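A-type flavoprotein (Giardia intestinalis, PDB 2Q9U) scavenges O2, probably by passing electrons from bound FMN to a mu-oxo-diiron centre where the oxygen is reduced. Local coordinates at residues 371-376 with 397-402; 42-47 with 166-171. One frame throughout, in Å; residues are numbered along the deposited sequence.

Contact 1. Residues 371-376 with 397-402; sequences DVYDEK and VDLGKR
Tyr373 and Leu399 have the nearest backbones here, with CA atoms 9.7 Å apart. Segment 371-376 is an irregular loop between helix 356-367 and strand 378-381. Segment 397-402 lies within the long helix 386-409. No direct hydrogen bond joins them; ring, guanidinium and methyl contacts and two waters span the gap.

The central pair is Tyr373 and Arg402. The Arg402 guanidinium lies flat over one face of the phenol ring, with the planes 11° apart. CZ of Arg402 sits 3.8 Å from the Tyr373 ring centroid, a cation-pi contact. CD of Arg402 stands almost directly above that centroid, a CH-pi contact. The extended run from CG to NE brings CD and NE over the ring, and the turn at chi4 (-79°) lays the guanidinium along the face. At the ring edge, CD1 of Leu399 comes within 3.3 Å of Tyr373 OH.

Asp398 fixes the guanidinium from within the helix. Arg402 NE donates to Asp398 OD2 at 2.9 Å as part of a salt bridge. OD2 lies in the guanidinium plane and is met on its syn side. One water accepts from Tyr373 OH and donates to Asp398 OD2. A second accepts from Arg402 NH1 and donates to Asp371 OD2.

The guanidinium thus meets an aromatic face, a carboxylate and a water, which probably stabilise its positive charge. This would tie the C-terminal helix to the loop before the edge strand of the flavodoxin-like domain.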
loop_
_atom_site.group_PDB
_atom_site.type_symbol
_atom_site.label_atom_id
_atom_site.label_comp_id
_atom_site.label_asym_id
_atom_site.label_seq_id
_atom_site.Cartn_x
_atom_site.Cartn_y
_atom_site.Cartn_z
ATOM N N ASP A 371 -23.984 1.713 24.195
ATOM C CA ASP A 371 -24.603 2.693 25.092
ATOM C C ASP A 371 -24.407 4.109 24.528
ATOM O O ASP A 371 -23.441 4.822 24.871
ATOM C CB ASP A 371 -23.985 2.521 26.489
ATOM C CG ASP A 371 -24.488 3.539 27.508
ATOM O OD1 ASP A 371 -25.446 4.281 27.222
ATOM O OD2 ASP A 371 -23.907 3.586 28.620
ATOM N N VAL A 372 -25.303 4.503 23.619
ATOM C CA VAL A 372 -25.203 5.814 22.989
ATOM C C VAL A 372 -25.938 6.818 23.902
ATOM O O VAL A 372 -27.109 7.118 23.719
ATOM C CB VAL A 372 -25.726 5.839 21.538
ATOM C CG1 VAL A 372 -25.416 7.210 20.872
ATOM C CG2 VAL A 372 -25.096 4.689 20.701
ATOM N N TYR A 373 -25.217 7.305 24.896
ATOM C CA TYR A 373 -25.770 8.154 25.945
ATOM C C TYR A 373 -26.126 9.581 25.496
ATOM O O TYR A 373 -26.948 10.253 26.130
ATOM C CB TYR A 373 -24.796 8.197 27.114
ATOM C CG TYR A 373 -23.437 8.733 26.723
ATOM C CD1 TYR A 373 -22.442 7.869 26.235
ATOM C CD2 TYR A 373 -23.159 10.096 26.794
ATOM C CE1 TYR A 373 -21.199 8.355 25.854
ATOM C CE2 TYR A 373 -21.911 10.598 26.407
ATOM C CZ TYR A 373 -20.937 9.712 25.942
ATOM O OH TYR A 373 -19.696 10.201 25.568
ATOM N N ASP A 374 -25.492 10.048 24.428
ATOM C CA ASP A 374 -25.761 11.375 23.885
ATOM C C ASP A 374 -25.958 11.240 22.372
ATOM O O ASP A 374 -24.982 11.173 21.616
ATOM C CB ASP A 374 -24.571 12.283 24.198
ATOM C CG ASP A 374 -24.776 13.721 23.750
ATOM O OD1 ASP A 374 -25.765 14.021 23.042
ATOM O OD2 ASP A 374 -23.901 14.545 24.095
ATOM N N GLU A 375 -27.208 11.222 21.925
ATOM C CA GLU A 375 -27.497 11.003 20.507
ATOM C C GLU A 375 -27.364 12.227 19.597
ATOM O O GLU A 375 -27.598 12.123 18.388
ATOM C CB GLU A 375 -28.888 10.443 20.332
ATOM C CG GLU A 375 -29.112 9.114 21.014
ATOM C CD GLU A 375 -30.499 8.609 20.727
ATOM O OE1 GLU A 375 -31.381 9.467 20.488
ATOM O OE2 GLU A 375 -30.717 7.389 20.709
ATOM N N LYS A 376 -27.032 13.373 20.172
ATOM C CA LYS A 376 -26.784 14.567 19.396
ATOM C C LYS A 376 -25.325 14.605 18.954
ATOM O O LYS A 376 -25.030 15.013 17.826
ATOM C CB LYS A 376 -27.128 15.809 20.206
ATOM N N VAL A 397 -13.752 14.324 28.569
ATOM C CA VAL A 397 -13.655 14.107 30.007
ATOM C C VAL A 397 -14.785 13.165 30.411
ATOM O O VAL A 397 -14.548 12.175 31.114
ATOM C CB VAL A 397 -13.737 15.434 30.834
ATOM C CG1 VAL A 397 -13.689 15.130 32.376
ATOM C CG2 VAL A 397 -12.606 16.366 30.482
ATOM N N ASP A 398 -16.005 13.471 29.952
ATOM C CA ASP A 398 -17.207 12.725 30.310
ATOM C C ASP A 398 -17.123 11.297 29.760
ATOM O O ASP A 398 -17.538 10.333 30.418
ATOM C CB ASP A 398 -18.468 13.428 29.757
ATOM C CG ASP A 398 -19.757 12.582 29.931
ATOM O OD1 ASP A 398 -20.256 12.428 31.069
ATOM O OD2 ASP A 398 -20.294 12.073 28.941
ATOM N N LEU A 399 -16.600 11.168 28.542
ATOM C CA LEU A 399 -16.441 9.849 27.942
ATOM C C LEU A 399 -15.453 8.981 28.713
ATOM O O LEU A 399 -15.680 7.764 28.873
ATOM C CB LEU A 399 -16.024 9.973 26.466
ATOM C CG LEU A 399 -15.925 8.690 25.623
ATOM C CD1 LEU A 399 -17.245 7.925 25.573
ATOM C CD2 LEU A 399 -15.481 9.060 24.200
ATOM N N GLY A 400 -14.358 9.601 29.158
ATOM C CA GLY A 400 -13.331 8.952 29.976
ATOM C C GLY A 400 -13.905 8.473 31.311
ATOM O O GLY A 400 -13.673 7.328 31.739
ATOM N N LYS A 401 -14.620 9.365 31.995
ATOM C CA LYS A 401 -15.369 8.986 33.214
ATOM C C LYS A 401 -16.321 7.820 32.974
ATOM O O LYS A 401 -16.394 6.931 33.816
ATOM C CB LYS A 401 -16.158 10.154 33.824
ATOM C CG LYS A 401 -15.264 11.247 34.427
ATOM C CD LYS A 401 -16.103 12.463 34.776
ATOM C CE LYS A 401 -15.253 13.584 35.367
ATOM N NZ LYS A 401 -16.065 14.867 35.453
ATOM N N ARG A 402 -17.073 7.847 31.866
ATOM C CA ARG A 402 -17.950 6.730 31.506
ATOM C C ARG A 402 -17.208 5.431 31.201
ATOM O O ARG A 402 -17.709 4.360 31.517
ATOM C CB ARG A 402 -18.857 7.091 30.337
ATOM C CG ARG A 402 -19.953 8.104 30.693
ATOM C CD ARG A 402 -20.598 8.632 29.404
ATOM N NE ARG A 402 -21.635 9.643 29.654
ATOM C CZ ARG A 402 -22.876 9.364 30.044
ATOM N NH1 ARG A 402 -23.238 8.110 30.253
ATOM N NH2 ARG A 402 -23.748 10.350 30.245
HETATM O O HOH W 1 -22.140 5.485 29.867
HETATM O O HOH W 2 -19.332 12.756 26.403
#

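Contact 2. Residues 42-47 with 166-171; sequences NSYFID and ILFSND. With FEO (mu-oxo-diiron), chain G.
Asp171 bridges the diiron centre: its OD1 binds iron FE1 at 2.0 Å, and its OD2 binds iron FE2 at 2.0 Å. His90, His230 and Asp89 also bind FE1. His85, His152 and Glu87 also bind FE2. The oxo atom lies between the irons and joins them too. The backbone N of Asp171 makes a weak hydrogen bond to Asn170 OD1.

The contact with segment 42-47 lies further back along the chain and is apolar. Phe168 carries it from one side, Tyr44 and Ile46 from the other. Their CB atoms all point into the space between the two strands. The CE1 atom of Phe168 meets Tyr44 CB at 3.8 Å, and its CD1 meets Tyr44 CD2 at 3.8 Å. The two rings are inclined at 50°, with centroids 5.7 Å apart, which is neither a stack nor a T-shape. On Phe168 the first torsion (chi1 -65°) sets CG opposite the carbonyl carbon and sends the ring out between Tyr44 and Ile46. CD1 of Ile46 reaches Phe168 CZ at 3.9 Å. Ile166 CG2, two residues earlier on the same strand, lies over one face of the Phe168 ring, offset toward its rim.

Strands 39-46 and 166-170 belong to different sheets of the metallo-beta-lactamase-like domain. Leu227 and Ile54 also touch Phe168, one from each sheet. Tyr44 OH donates to the backbone O of Ser228, so the phenol also makes a polar link across the sandwich.

The direct contact between the segments is apolar, and the phenol oxygen is satisfied separately by Ser228. This buried interface probably helps hold the two sheets together, on the segment that leads to the bridging Asp171.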
loop_
_atom_site.group_PDB
_atom_site.type_symbol
_atom_site.label_atom_id
_atom_site.label_comp_id
_atom_site.label_asym_id
_atom_site.label_seq_id
_atom_site.Cartn_x
_atom_site.Cartn_y
_atom_site.Cartn_z
ATOM N N ASN A 42 0.176 -24.551 12.129
ATOM C CA ASN A 42 0.865 -25.550 12.902
ATOM C C ASN A 42 0.131 -26.880 12.778
ATOM O O ASN A 42 -1.095 -26.938 12.907
ATOM C CB ASN A 42 0.950 -25.126 14.363
ATOM C CG ASN A 42 1.622 -23.764 14.552
ATOM O OD1 ASN A 42 2.542 -23.383 13.813
ATOM N ND2 ASN A 42 1.168 -23.037 15.560
ATOM N N SER A 43 0.908 -27.924 12.493
ATOM C CA SER A 43 0.445 -29.300 12.416
ATOM C C SER A 43 1.415 -30.069 13.291
ATOM O O SER A 43 2.540 -29.646 13.429
ATOM C CB SER A 43 0.560 -29.806 10.974
ATOM O OG SER A 43 0.287 -31.205 10.917
ATOM N N TYR A 44 0.992 -31.202 13.851
ATOM C CA TYR A 44 1.846 -31.917 14.810
ATOM C C TYR A 44 1.915 -33.398 14.468
ATOM O O TYR A 44 0.928 -33.958 14.040
ATOM C CB TYR A 44 1.334 -31.735 16.244
ATOM C CG TYR A 44 1.343 -30.273 16.630
ATOM C CD1 TYR A 44 2.526 -29.658 17.056
ATOM C CD2 TYR A 44 0.198 -29.489 16.467
ATOM C CE1 TYR A 44 2.542 -28.279 17.375
ATOM C CE2 TYR A 44 0.209 -28.121 16.765
ATOM C CZ TYR A 44 1.387 -27.530 17.214
ATOM O OH TYR A 44 1.388 -26.173 17.531
ATOM N N PHE A 45 3.095 -33.993 14.658
ATOM C CA PHE A 45 3.251 -35.422 14.493
ATOM C C PHE A 45 3.505 -36.082 15.841
ATOM O O PHE A 45 4.418 -35.673 16.563
ATOM C CB PHE A 45 4.385 -35.736 13.515
ATOM C CG PHE A 45 4.763 -37.195 13.517
ATOM C CD1 PHE A 45 3.981 -38.135 12.835
ATOM C CD2 PHE A 45 5.851 -37.639 14.279
ATOM C CE1 PHE A 45 4.301 -39.510 12.892
ATOM C CE2 PHE A 45 6.178 -38.997 14.329
ATOM C CZ PHE A 45 5.423 -39.926 13.625
ATOM N N ILE A 46 2.699 -37.098 16.164
ATOM C CA ILE A 46 2.834 -37.858 17.405
ATOM C C ILE A 46 3.475 -39.213 17.099
ATOM O O ILE A 46 2.903 -40.043 16.371
ATOM C CB ILE A 46 1.491 -38.061 18.127
ATOM C CG1 ILE A 46 0.803 -36.708 18.342
ATOM C CG2 ILE A 46 1.727 -38.790 19.501
ATOM C CD1 ILE A 46 -0.673 -36.820 18.708
ATOM N N ASP A 47 4.657 -39.429 17.667
ATOM C CA ASP A 47 5.403 -40.667 17.463
ATOM C C ASP A 47 4.836 -41.701 18.432
ATOM O O ASP A 47 5.254 -41.758 19.589
ATOM C CB ASP A 47 6.893 -40.416 17.757
ATOM C CG ASP A 47 7.746 -41.670 17.632
ATOM O OD1 ASP A 47 7.226 -42.723 17.195
ATOM O OD2 ASP A 47 8.948 -41.591 17.981
ATOM N N ILE A 166 -1.852 -32.675 26.936
ATOM C CA ILE A 166 -1.756 -31.755 25.791
ATOM C C ILE A 166 -3.128 -31.414 25.253
ATOM O O ILE A 166 -3.931 -32.303 24.947
ATOM C CB ILE A 166 -0.996 -32.373 24.607
ATOM C CG1 ILE A 166 0.385 -32.897 25.005
ATOM C CG2 ILE A 166 -0.829 -31.335 23.471
ATOM C CD1 ILE A 166 0.869 -33.995 24.047
ATOM N N LEU A 167 -3.383 -30.125 25.074
ATOM C CA LEU A 167 -4.561 -29.699 24.355
ATOM C C LEU A 167 -4.113 -29.211 22.970
ATOM O O LEU A 167 -3.372 -28.212 22.858
ATOM C CB LEU A 167 -5.270 -28.574 25.119
ATOM C CG LEU A 167 -6.565 -28.080 24.465
ATOM C CD1 LEU A 167 -7.652 -29.157 24.478
ATOM C CD2 LEU A 167 -7.098 -26.772 25.087
ATOM N N PHE A 168 -4.544 -29.895 21.926
ATOM C CA PHE A 168 -4.319 -29.393 20.553
ATOM C C PHE A 168 -5.515 -28.503 20.248
ATOM O O PHE A 168 -6.630 -28.995 19.988
ATOM C CB PHE A 168 -4.244 -30.560 19.560
ATOM C CG PHE A 168 -3.064 -31.471 19.781
ATOM C CD1 PHE A 168 -1.811 -31.157 19.247
ATOM C CD2 PHE A 168 -3.211 -32.657 20.492
ATOM C CE1 PHE A 168 -0.705 -32.001 19.443
ATOM C CE2 PHE A 168 -2.128 -33.507 20.683
ATOM C CZ PHE A 168 -0.873 -33.188 20.165
ATOM N N SER A 169 -5.315 -27.194 20.346
ATOM C CA SER A 169 -6.469 -26.292 20.377
ATOM C C SER A 169 -6.849 -25.716 19.013
ATOM O O SER A 169 -7.792 -24.954 18.915
ATOM C CB SER A 169 -6.210 -25.144 21.367
ATOM O OG SER A 169 -5.009 -24.474 21.013
ATOM N N ASN A 170 -6.075 -26.041 17.985
ATOM C CA ASN A 170 -6.353 -25.546 16.625
ATOM C C ASN A 170 -6.370 -23.989 16.649
ATOM O O ASN A 170 -5.414 -23.396 17.161
ATOM C CB ASN A 170 -7.645 -26.216 16.087
ATOM C CG ASN A 170 -7.917 -25.910 14.630
ATOM O OD1 ASN A 170 -8.843 -25.171 14.309
ATOM N ND2 ASN A 170 -7.109 -26.472 13.744
ATOM N N ASP A 171 -7.409 -23.335 16.134
ATOM C CA ASP A 171 -7.473 -21.877 16.106
ATOM C C ASP A 171 -7.434 -21.315 17.528
ATOM O O ASP A 171 -6.883 -20.212 17.789
ATOM C CB ASP A 171 -8.757 -21.385 15.426
ATOM C CG ASP A 171 -8.658 -21.327 13.887
ATOM O OD1 ASP A 171 -7.547 -21.232 13.289
ATOM O OD2 ASP A 171 -9.743 -21.356 13.282
HETATM FE FE1 FEO G . -7.046 -20.862 11.357
HETATM FE FE2 FEO G . -10.500 -20.972 11.417
HETATM O O FEO G . -8.654 -21.409 10.630
#

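The two contacts lie on opposite sides of the chain's centre. Their centres are 45 Å apart and their nearest atoms about 29 Å, so they do not touch. They come in series along the chain, contact 2 first. Contact 2 joins the two mixed sheets of the beta-lactamase-like domain, its packing well back from the irons that Asp171 binds. Contact 1 belongs to the flavodoxin-like domain, where a helix packs beside the five-stranded parallel sheet, away from the FMN site. They share no strand or helix. The two cofactors thus sit in separately packed domains. In this family electrons probably cross the subunit interface, from the FMN of one subunit to the diiron centre of another.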